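Local structure of uracil-DNA glycosylase (Nitratifractor salsuginis, 5X3G) at residues Gly51-Thr65 / Glu160-Thr174. The protein belongs to the uracil-DNA glycosylases, here a single-chain alpha/beta protein built round a four-stranded parallel sheet flanked by helices. Residues are numbered along the deposited sequence; the frame is centred on the assembly and turned at random.
Sequences GYIPPRDRLLAAFST and ERSGVLLLNMALLFT
With chi1 at 66°, Tyr52 CG sits between its own backbone N and carbonyl carbon, and Leu172 CG (chi1 61°) is placed the same way; the two side chains cross almost perpendicularly, and Leu172 CD2 sits over one ring face, 4.3 Å from the Tyr52 centroid, in a CH-pi contact. Trp45 meets the Tyr52 ring edge-to-face, and Tyr52 OH hydrogen-bonds to Met46 O. Beside this pair the backbones join at Ile53 and Phe173: Ile53 N donates to Phe173 O at 2.7 Å, in the carbonyl plane, and Phe173 N returns a more bent bond to Ile53 O. Their side chains run alongside each other, Ile53 CG1 touching Phe173 CD2 at 3.7 Å. Water 1 donates to both Leu59 O and Leu171 O, linking the two segments; Leu60 CD2 packs on Leu171 CD1. Farther along, Leu165 CD1 lies over a face of Phe63, 4.1 Å from the ring centroid, while Ala62 CB abuts Leu166 O at 3.3 Å. Water 2 connects Ala62 O and Thr65 N with Glu160 OE2; Glu160 OE1 pairs with Arg156. The loop between helix 40-48 and strand 73-77 thus runs beside outermost strand 164-168 of the parallel sheet, joined beyond it by a single antiparallel beta bridge, in this alpha/beta fold.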
ATOM      1  N   GLY A  51      17.575   9.675   8.940  1.00 33.62           N
ATOM      2  CA  GLY A  51      17.608  10.278   7.624  1.00 36.68           C
ATOM      3  C   GLY A  51      16.704   9.652   6.590  1.00 30.89           C
ATOM      4  O   GLY A  51      16.956   9.823   5.391  1.00 33.33           O
ATOM      5  N   TYR A  52      15.661   8.938   7.006  1.00 35.47           N
ATOM      6  CA  TYR A  52      14.724   8.367   6.050  1.00 35.74           C
ATOM      7  C   TYR A  52      13.356   8.237   6.700  1.00 26.96           C
ATOM      8  O   TYR A  52      13.223   8.226   7.924  1.00 29.87           O
ATOM      9  CB  TYR A  52      15.202   7.005   5.525  1.00 27.21           C
ATOM     10  CG  TYR A  52      15.242   5.897   6.559  1.00 31.44           C
ATOM     11  CD1 TYR A  52      14.091   5.199   6.908  1.00 32.37           C
ATOM     12  CD2 TYR A  52      16.436   5.531   7.168  1.00 38.90           C
ATOM     13  CE1 TYR A  52      14.124   4.186   7.845  1.00 29.72           C
ATOM     14  CE2 TYR A  52      16.479   4.512   8.107  1.00 25.46           C
ATOM     15  CZ  TYR A  52      15.318   3.844   8.440  1.00 34.15           C
ATOM     16  OH  TYR A  52      15.347   2.832   9.370  1.00 34.97           O
ATOM     17  N   ILE A  53      12.339   8.125   5.853  1.00 31.66           N
ATOM     18  CA  ILE A  53      10.973   7.882   6.298  1.00 35.16           C
ATOM     19  C   ILE A  53      10.410   6.699   5.515  1.00 26.61           C
ATOM     20  O   ILE A  53      10.806   6.479   4.370  1.00 28.63           O
ATOM     21  CB  ILE A  53      10.090   9.134   6.131  1.00 30.26           C
ATOM     22  CG1 ILE A  53      10.050   9.571   4.668  1.00 28.81           C
ATOM     23  CG2 ILE A  53      10.582  10.263   7.023  1.00 39.45           C
ATOM     24  CD1 ILE A  53       9.061  10.677   4.394  1.00 34.00           C
ATOM     25  N   PRO A  54       9.502   5.916   6.128  1.00 26.80           N
ATOM     26  CA  PRO A  54       8.988   6.032   7.496  1.00 33.24           C
ATOM     27  C   PRO A  54      10.035   5.597   8.514  1.00 27.21           C
ATOM     28  O   PRO A  54      11.055   5.050   8.103  1.00 32.89           O
ATOM     29  CB  PRO A  54       7.790   5.081   7.495  1.00 32.05           C
ATOM     30  CG  PRO A  54       8.173   4.029   6.529  1.00 26.20           C
ATOM     31  CD  PRO A  54       8.942   4.736   5.443  1.00 29.12           C
ATOM     32  N   PRO A  55       9.799   5.834   9.805  1.00 32.59           N
ATOM     33  CA  PRO A  55      10.766   5.387  10.813  1.00 35.29           C
ATOM     34  C   PRO A  55      11.007   3.885  10.736  1.00 38.23           C
ATOM     35  O   PRO A  55      10.218   3.126  10.170  1.00 29.46           O
ATOM     36  CB  PRO A  55      10.114   5.784  12.146  1.00 42.51           C
ATOM     37  CG  PRO A  55       8.680   6.072  11.819  1.00 31.28           C
ATOM     38  CD  PRO A  55       8.690   6.585  10.415  1.00 32.43           C
ATOM     39  N   ARG A  56      12.131   3.467  11.325  1.00 23.93           N
ATOM     40  CA  ARG A  56      12.562   2.074  11.249  1.00 29.10           C
ATOM     41  C   ARG A  56      11.487   1.118  11.755  1.00 31.72           C
ATOM     42  O   ARG A  56      11.310   0.027  11.200  1.00 25.88           O
ATOM     43  CB  ARG A  56      13.860   1.898  12.040  1.00 31.73           C
ATOM     44  CG  ARG A  56      14.307   0.462  12.214  1.00 37.07           C
ATOM     45  CD  ARG A  56      15.793   0.374  12.515  1.00 43.30           C
ATOM     46  NE  ARG A  56      16.152  -0.930  13.063  1.00 46.55           N
ATOM     47  CZ  ARG A  56      16.092  -1.239  14.353  1.00 51.76           C
ATOM     48  NH1 ARG A  56      15.693  -0.331  15.234  1.00 51.26           N
ATOM     49  NH2 ARG A  56      16.436  -2.451  14.765  1.00 49.77           N
ATOM     50  N   ASP A  57      10.750   1.510  12.796  1.00 23.66           N
ATOM     51  CA  ASP A  57       9.717   0.638  13.349  1.00 32.01           C
ATOM     52  C   ASP A  57       8.466   0.559  12.479  1.00 28.80           C
ATOM     53  O   ASP A  57       7.493  -0.083  12.890  1.00 26.62           O
ATOM     54  CB  ASP A  57       9.338   1.102  14.757  1.00 32.88           C
ATOM     55  CG  ASP A  57       8.684   2.468  14.767  1.00 42.08           C
ATOM     56  OD1 ASP A  57       8.797   3.193  13.757  1.00 42.16           O
ATOM     57  OD2 ASP A  57       8.053   2.816  15.786  1.00 41.83           O
ATOM     58  N   ARG A  58       8.465   1.191  11.304  1.00 30.30           N
ATOM     59  CA  ARG A  58       7.328   1.161  10.393  1.00 31.01           C
ATOM     60  C   ARG A  58       7.682   0.670   8.999  1.00 26.53           C
ATOM     61  O   ARG A  58       6.784   0.564   8.155  1.00 29.04           O
ATOM     62  CB  ARG A  58       6.695   2.553  10.278  1.00 27.95           C
ATOM     63  CG  ARG A  58       5.452   2.757  11.111  1.00 32.54           C
ATOM     64  CD  ARG A  58       5.555   4.053  11.881  1.00 43.32           C
ATOM     65  NE  ARG A  58       4.295   4.418  12.514  1.00 41.76           N
ATOM     66  CZ  ARG A  58       4.198   5.216  13.570  1.00 54.30           C
ATOM     67  NH1 ARG A  58       5.293   5.719  14.124  1.00 69.07           N
ATOM     68  NH2 ARG A  58       3.007   5.504  14.077  1.00 49.79           N
ATOM     69  N   LEU A  59       8.959   0.376   8.730  1.00 24.81           N
ATOM     70  CA  LEU A  59       9.382   0.003   7.383  1.00 31.76           C
ATOM     71  C   LEU A  59       8.571  -1.168   6.841  1.00 32.27           C
ATOM     72  O   LEU A  59       8.304  -1.243   5.634  1.00 25.27           O
ATOM     73  CB  LEU A  59      10.873  -0.339   7.385  1.00 28.12           C
ATOM     74  CG  LEU A  59      11.840   0.831   7.565  1.00 30.42           C
ATOM     75  CD1 LEU A  59      13.266   0.334   7.760  1.00 31.31           C
ATOM     76  CD2 LEU A  59      11.759   1.780   6.377  1.00 28.16           C
ATOM     77  N   LEU A  60       8.158  -2.082   7.721  1.00 24.90           N
ATOM     78  CA  LEU A  60       7.470  -3.309   7.340  1.00 27.16           C
ATOM     79  C   LEU A  60       6.040  -3.355   7.871  1.00 19.38           C
ATOM     80  O   LEU A  60       5.494  -4.437   8.096  1.00 21.27           O
ATOM     81  CB  LEU A  60       8.249  -4.522   7.837  1.00 27.73           C
ATOM     82  CG  LEU A  60       9.716  -4.615   7.422  1.00 24.67           C
ATOM     83  CD1 LEU A  60      10.438  -5.621   8.296  1.00 23.11           C
ATOM     84  CD2 LEU A  60       9.829  -5.000   5.957  1.00 23.32           C
ATOM     85  N   ALA A  61       5.425  -2.185   8.073  1.00 17.56           N
ATOM     86  CA  ALA A  61       4.084  -2.140   8.651  1.00 25.07           C
ATOM     87  C   ALA A  61       3.065  -2.889   7.798  1.00 23.88           C
ATOM     88  O   ALA A  61       2.047  -3.362   8.320  1.00 24.13           O
ATOM     89  CB  ALA A  61       3.642  -0.690   8.843  1.00 22.16           C
ATOM     90  N   ALA A  62       3.321  -3.008   6.492  1.00 25.24           N
ATOM     91  CA  ALA A  62       2.420  -3.752   5.622  1.00 19.58           C
ATOM     92  C   ALA A  62       2.378  -5.240   5.957  1.00 19.60           C
ATOM     93  O   ALA A  62       1.422  -5.924   5.575  1.00 24.17           O
ATOM     94  CB  ALA A  62       2.825  -3.556   4.163  1.00 20.47           C
ATOM     95  N   PHE A  63       3.385  -5.753   6.663  1.00 22.79           N
ATOM     96  CA  PHE A  63       3.452  -7.155   7.052  1.00 26.67           C
ATOM     97  C   PHE A  63       3.049  -7.390   8.503  1.00 25.76           C
ATOM     98  O   PHE A  63       3.139  -8.526   8.982  1.00 27.80           O
ATOM     99  CB  PHE A  63       4.872  -7.700   6.832  1.00 24.62           C
ATOM    100  CG  PHE A  63       5.390  -7.528   5.425  1.00 21.21           C
ATOM    101  CD1 PHE A  63       5.321  -8.570   4.513  1.00 22.46           C
ATOM    102  CD2 PHE A  63       5.967  -6.333   5.022  1.00 24.22           C
ATOM    103  CE1 PHE A  63       5.805  -8.419   3.221  1.00 22.11           C
ATOM    104  CE2 PHE A  63       6.451  -6.176   3.733  1.00 22.41           C
ATOM    105  CZ  PHE A  63       6.370  -7.220   2.834  1.00 20.97           C
ATOM    106  N   SER A  64       2.607  -6.352   9.214  1.00 28.37           N
ATOM    107  CA  SER A  64       2.429  -6.434  10.658  1.00 24.21           C
ATOM    108  C   SER A  64       1.102  -7.056  11.077  1.00 29.82           C
ATOM    109  O   SER A  64       0.887  -7.256  12.278  1.00 34.05           O
ATOM    110  CB  SER A  64       2.557  -5.041  11.280  1.00 26.89           C
ATOM    111  OG  SER A  64       1.562  -4.165  10.783  1.00 23.68           O
ATOM    112  N   THR A  65       0.212  -7.359  10.136  1.00 28.72           N
ATOM    113  CA  THR A  65      -1.058  -7.984  10.482  1.00 35.92           C
ATOM    114  C   THR A  65      -1.284  -9.230   9.636  1.00 37.33           C
ATOM    115  O   THR A  65      -1.529 -10.318  10.171  1.00 35.52           O
ATOM    116  CB  THR A  65      -2.216  -7.003  10.299  1.00 31.55           C
ATOM    117  OG1 THR A  65      -1.942  -5.800  11.025  1.00 27.63           O
ATOM    118  CG2 THR A  65      -3.511  -7.614  10.813  1.00 30.44           C
ATOM    119  N   GLU A 160      -6.570  -4.814   4.614  1.00 23.53           N
ATOM    120  CA  GLU A 160      -5.948  -6.031   5.128  1.00 29.54           C
ATOM    121  C   GLU A 160      -6.965  -7.151   5.330  1.00 25.81           C
ATOM    122  O   GLU A 160      -6.638  -8.324   5.114  1.00 31.38           O
ATOM    123  CB  GLU A 160      -5.198  -5.724   6.421  1.00 27.42           C
ATOM    124  CG  GLU A 160      -3.989  -4.827   6.190  1.00 29.60           C
ATOM    125  CD  GLU A 160      -3.246  -4.482   7.460  1.00 35.71           C
ATOM    126  OE1 GLU A 160      -3.911  -4.183   8.473  1.00 36.23           O
ATOM    127  OE2 GLU A 160      -1.996  -4.506   7.441  1.00 31.73           O
ATOM    128  N   ARG A 161      -8.197  -6.817   5.728  1.00 23.42           N
ATOM    129  CA  ARG A 161      -9.245  -7.830   5.828  1.00 30.43           C
ATOM    130  C   ARG A 161      -9.489  -8.507   4.490  1.00 31.19           C
ATOM    131  O   ARG A 161      -9.788  -9.706   4.445  1.00 25.09           O
ATOM    132  CB  ARG A 161     -10.548  -7.210   6.336  1.00 33.78           C
ATOM    133  CG  ARG A 161     -10.588  -6.896   7.820  1.00 37.63           C
ATOM    134  CD  ARG A 161     -11.992  -6.472   8.220  1.00 46.39           C
ATOM    135  NE  ARG A 161     -12.172  -6.381   9.664  1.00 49.98           N
ATOM    136  CZ  ARG A 161     -11.934  -5.287  10.379  1.00 58.88           C
ATOM    137  NH1 ARG A 161     -11.496  -4.189   9.779  1.00 43.02           N
ATOM    138  NH2 ARG A 161     -12.133  -5.290  11.690  1.00 43.06           N
ATOM    139  N   SER A 162      -9.367  -7.758   3.397  1.00 26.83           N
ATOM    140  CA  SER A 162      -9.526  -8.296   2.056  1.00 23.62           C
ATOM    141  C   SER A 162      -8.253  -8.945   1.530  1.00 26.34           C
ATOM    142  O   SER A 162      -8.212  -9.333   0.359  1.00 28.11           O
ATOM    143  CB  SER A 162      -9.988  -7.189   1.105  1.00 25.21           C
ATOM    144  OG  SER A 162     -11.266  -6.704   1.492  1.00 31.69           O
ATOM    145  N   GLY A 163      -7.222  -9.075   2.362  1.00 26.03           N
ATOM    146  CA  GLY A 163      -6.023  -9.789   1.967  1.00 24.61           C
ATOM    147  C   GLY A 163      -5.086  -9.007   1.079  1.00 23.88           C
ATOM    148  O   GLY A 163      -4.351  -9.601   0.283  1.00 21.62           O
ATOM    149  N   VAL A 164      -5.080  -7.685   1.196  1.00 18.52           N
ATOM    150  CA  VAL A 164      -4.283  -6.828   0.329  1.00 19.35           C
ATOM    151  C   VAL A 164      -3.011  -6.439   1.063  1.00 20.69           C
ATOM    152  O   VAL A 164      -3.061  -5.790   2.115  1.00 18.36           O
ATOM    153  CB  VAL A 164      -5.073  -5.587  -0.112  1.00 22.09           C
ATOM    154  CG1 VAL A 164      -4.184  -4.633  -0.908  1.00 23.96           C
ATOM    155  CG2 VAL A 164      -6.278  -6.014  -0.936  1.00 17.18           C
ATOM    156  N   LEU A 165      -1.873  -6.851   0.514  1.00 23.47           N
ATOM    157  CA  LEU A 165      -0.566  -6.403   0.974  1.00 22.97           C
ATOM    158  C   LEU A 165      -0.231  -5.097   0.267  1.00 28.73           C
ATOM    159  O   LEU A 165      -0.055  -5.077  -0.957  1.00 23.97           O
ATOM    160  CB  LEU A 165       0.504  -7.460   0.689  1.00 26.86           C
ATOM    161  CG  LEU A 165       1.938  -7.150   1.131  1.00 24.76           C
ATOM    162  CD1 LEU A 165       2.053  -7.124   2.644  1.00 21.76           C
ATOM    163  CD2 LEU A 165       2.901  -8.159   0.531  1.00 31.87           C
ATOM    164  N   LEU A 166      -0.165  -4.009   1.035  1.00 21.93           N
ATOM    165  CA  LEU A 166       0.082  -2.675   0.490  1.00 23.75           C
ATOM    166  C   LEU A 166       1.588  -2.460   0.413  1.00 23.18           C
ATOM    167  O   LEU A 166       2.217  -1.962   1.348  1.00 19.39           O
ATOM    168  CB  LEU A 166      -0.607  -1.626   1.351  1.00 18.36           C
ATOM    169  CG  LEU A 166      -2.126  -1.770   1.427  1.00 19.29           C
ATOM    170  CD1 LEU A 166      -2.688  -0.992   2.613  1.00 21.62           C
ATOM    171  CD2 LEU A 166      -2.768  -1.306   0.127  1.00 21.59           C
ATOM    172  N   LEU A 167       2.171  -2.815  -0.730  1.00 24.66           N
ATOM    173  CA  LEU A 167       3.616  -2.958  -0.868  1.00 18.34           C
ATOM    174  C   LEU A 167       4.181  -1.863  -1.767  1.00 22.63           C
ATOM    175  O   LEU A 167       3.830  -1.783  -2.947  1.00 19.09           O
ATOM    176  CB  LEU A 167       3.956  -4.339  -1.429  1.00 23.68           C
ATOM    177  CG  LEU A 167       5.435  -4.648  -1.662  1.00 25.50           C
ATOM    178  CD1 LEU A 167       6.219  -4.528  -0.363  1.00 18.53           C
ATOM    179  CD2 LEU A 167       5.592  -6.030  -2.275  1.00 23.33           C
ATOM    180  N   ASN A 168       5.059  -1.034  -1.208  1.00 26.15           N
ATOM    181  CA  ASN A 168       5.816  -0.055  -1.980  1.00 23.87           C
ATOM    182  C   ASN A 168       7.049  -0.709  -2.595  1.00 23.74           C
ATOM    183  O   ASN A 168       7.620  -1.646  -2.031  1.00 25.25           O
ATOM    184  CB  ASN A 168       6.239   1.126  -1.102  1.00 26.54           C
ATOM    185  CG  ASN A 168       5.160   2.190  -0.985  1.00 22.74           C
ATOM    186  OD1 ASN A 168       4.428   2.455  -1.935  1.00 23.46           O
ATOM    187  ND2 ASN A 168       5.053   2.795   0.189  1.00 20.69           N
HETATM  188  N   MSE A 169       7.455  -0.207  -3.761  1.00 26.31           N
HETATM  189  CA  MSE A 169       8.608  -0.757  -4.482  1.00 27.56           C
HETATM  190  C   MSE A 169       9.898  -0.574  -3.688  1.00 26.41           C
HETATM  191  O   MSE A 169      10.760  -1.454  -3.676  1.00 26.93           O
HETATM  192  CB  MSE A 169       8.743  -0.115  -5.864  1.00 34.22           C
HETATM  193  CG  MSE A 169       7.623  -0.476  -6.819  1.00 39.00           C
HETATM  194 SE   MSE A 169       7.648  -2.370  -7.270  1.00 53.78          SE
HETATM  195  CE  MSE A 169       7.951  -2.206  -9.190  1.00 59.99           C
ATOM    196  N   ALA A 170      10.027   0.579  -3.037  1.00 19.81           N
ATOM    197  CA  ALA A 170      11.043   0.816  -2.022  1.00 26.37           C
ATOM    198  C   ALA A 170      10.341   1.153  -0.714  1.00 26.10           C
ATOM    199  O   ALA A 170       9.334   1.865  -0.710  1.00 28.37           O
ATOM    200  CB  ALA A 170      11.995   1.948  -2.424  1.00 26.28           C
ATOM    201  N   LEU A 171      10.869   0.642   0.395  1.00 26.69           N
ATOM    202  CA  LEU A 171      10.214   0.784   1.689  1.00 27.66           C
ATOM    203  C   LEU A 171      10.636   2.033   2.454  1.00 24.75           C
ATOM    204  O   LEU A 171      10.110   2.273   3.546  1.00 22.92           O
ATOM    205  CB  LEU A 171      10.476  -0.453   2.556  1.00 21.99           C
ATOM    206  CG  LEU A 171      10.030  -1.801   1.991  1.00 23.67           C
ATOM    207  CD1 LEU A 171      10.156  -2.884   3.055  1.00 22.17           C
ATOM    208  CD2 LEU A 171       8.608  -1.734   1.449  1.00 25.36           C
ATOM    209  N   LEU A 172      11.560   2.833   1.924  1.00 25.07           N
ATOM    210  CA  LEU A 172      11.990   4.031   2.629  1.00 27.18           C
ATOM    211  C   LEU A 172      12.207   5.165   1.638  1.00 24.81           C
ATOM    212  O   LEU A 172      12.411   4.947   0.443  1.00 31.60           O
ATOM    213  CB  LEU A 172      13.258   3.772   3.463  1.00 23.67           C
ATOM    214  CG  LEU A 172      14.568   3.333   2.798  1.00 32.63           C
ATOM    215  CD1 LEU A 172      15.300   4.491   2.126  1.00 31.58           C
ATOM    216  CD2 LEU A 172      15.462   2.651   3.824  1.00 28.56           C
ATOM    217  N   PHE A 173      12.175   6.386   2.171  1.00 29.41           N
ATOM    218  CA  PHE A 173      12.310   7.616   1.401  1.00 29.19           C
ATOM    219  C   PHE A 173      13.301   8.522   2.113  1.00 28.21           C
ATOM    220  O   PHE A 173      13.226   8.681   3.335  1.00 30.37           O
ATOM    221  CB  PHE A 173      10.949   8.314   1.257  1.00 32.97           C
ATOM    222  CG  PHE A 173      11.016   9.692   0.646  1.00 32.27           C
ATOM    223  CD1 PHE A 173      10.822   9.866  -0.713  1.00 30.51           C
ATOM    224  CD2 PHE A 173      11.235  10.813   1.433  1.00 37.74           C
ATOM    225  CE1 PHE A 173      10.866  11.123  -1.280  1.00 31.09           C
ATOM    226  CE2 PHE A 173      11.284  12.076   0.873  1.00 33.91           C
ATOM    227  CZ  PHE A 173      11.096  12.229  -0.486  1.00 31.77           C
ATOM    228  N   THR A 174      14.221   9.120   1.357  1.00 30.46           N
ATOM    229  CA  THR A 174      15.151  10.105   1.897  1.00 35.60           C
ATOM    230  C   THR A 174      14.914  11.487   1.303  1.00 36.86           C
ATOM    231  O   THR A 174      14.705  12.457   2.039  1.00 43.38           O
ATOM    232  CB  THR A 174      16.603   9.662   1.660  1.00 34.50           C
ATOM    233  OG1 THR A 174      16.819   9.432   0.262  1.00 39.54           O
ATOM    234  CG2 THR A 174      16.904   8.388   2.428  1.00 27.69           C
TER
HETATM  235  O   HOH W   1       7.910   1.386   4.203  1.00 24.83           O
HETATM  236  O   HOH W   2      -0.523  -6.556   7.458  1.00 19.81           O
HETATM  237  O   HOH W   3      -0.793  -4.309   3.818  1.00 28.33           O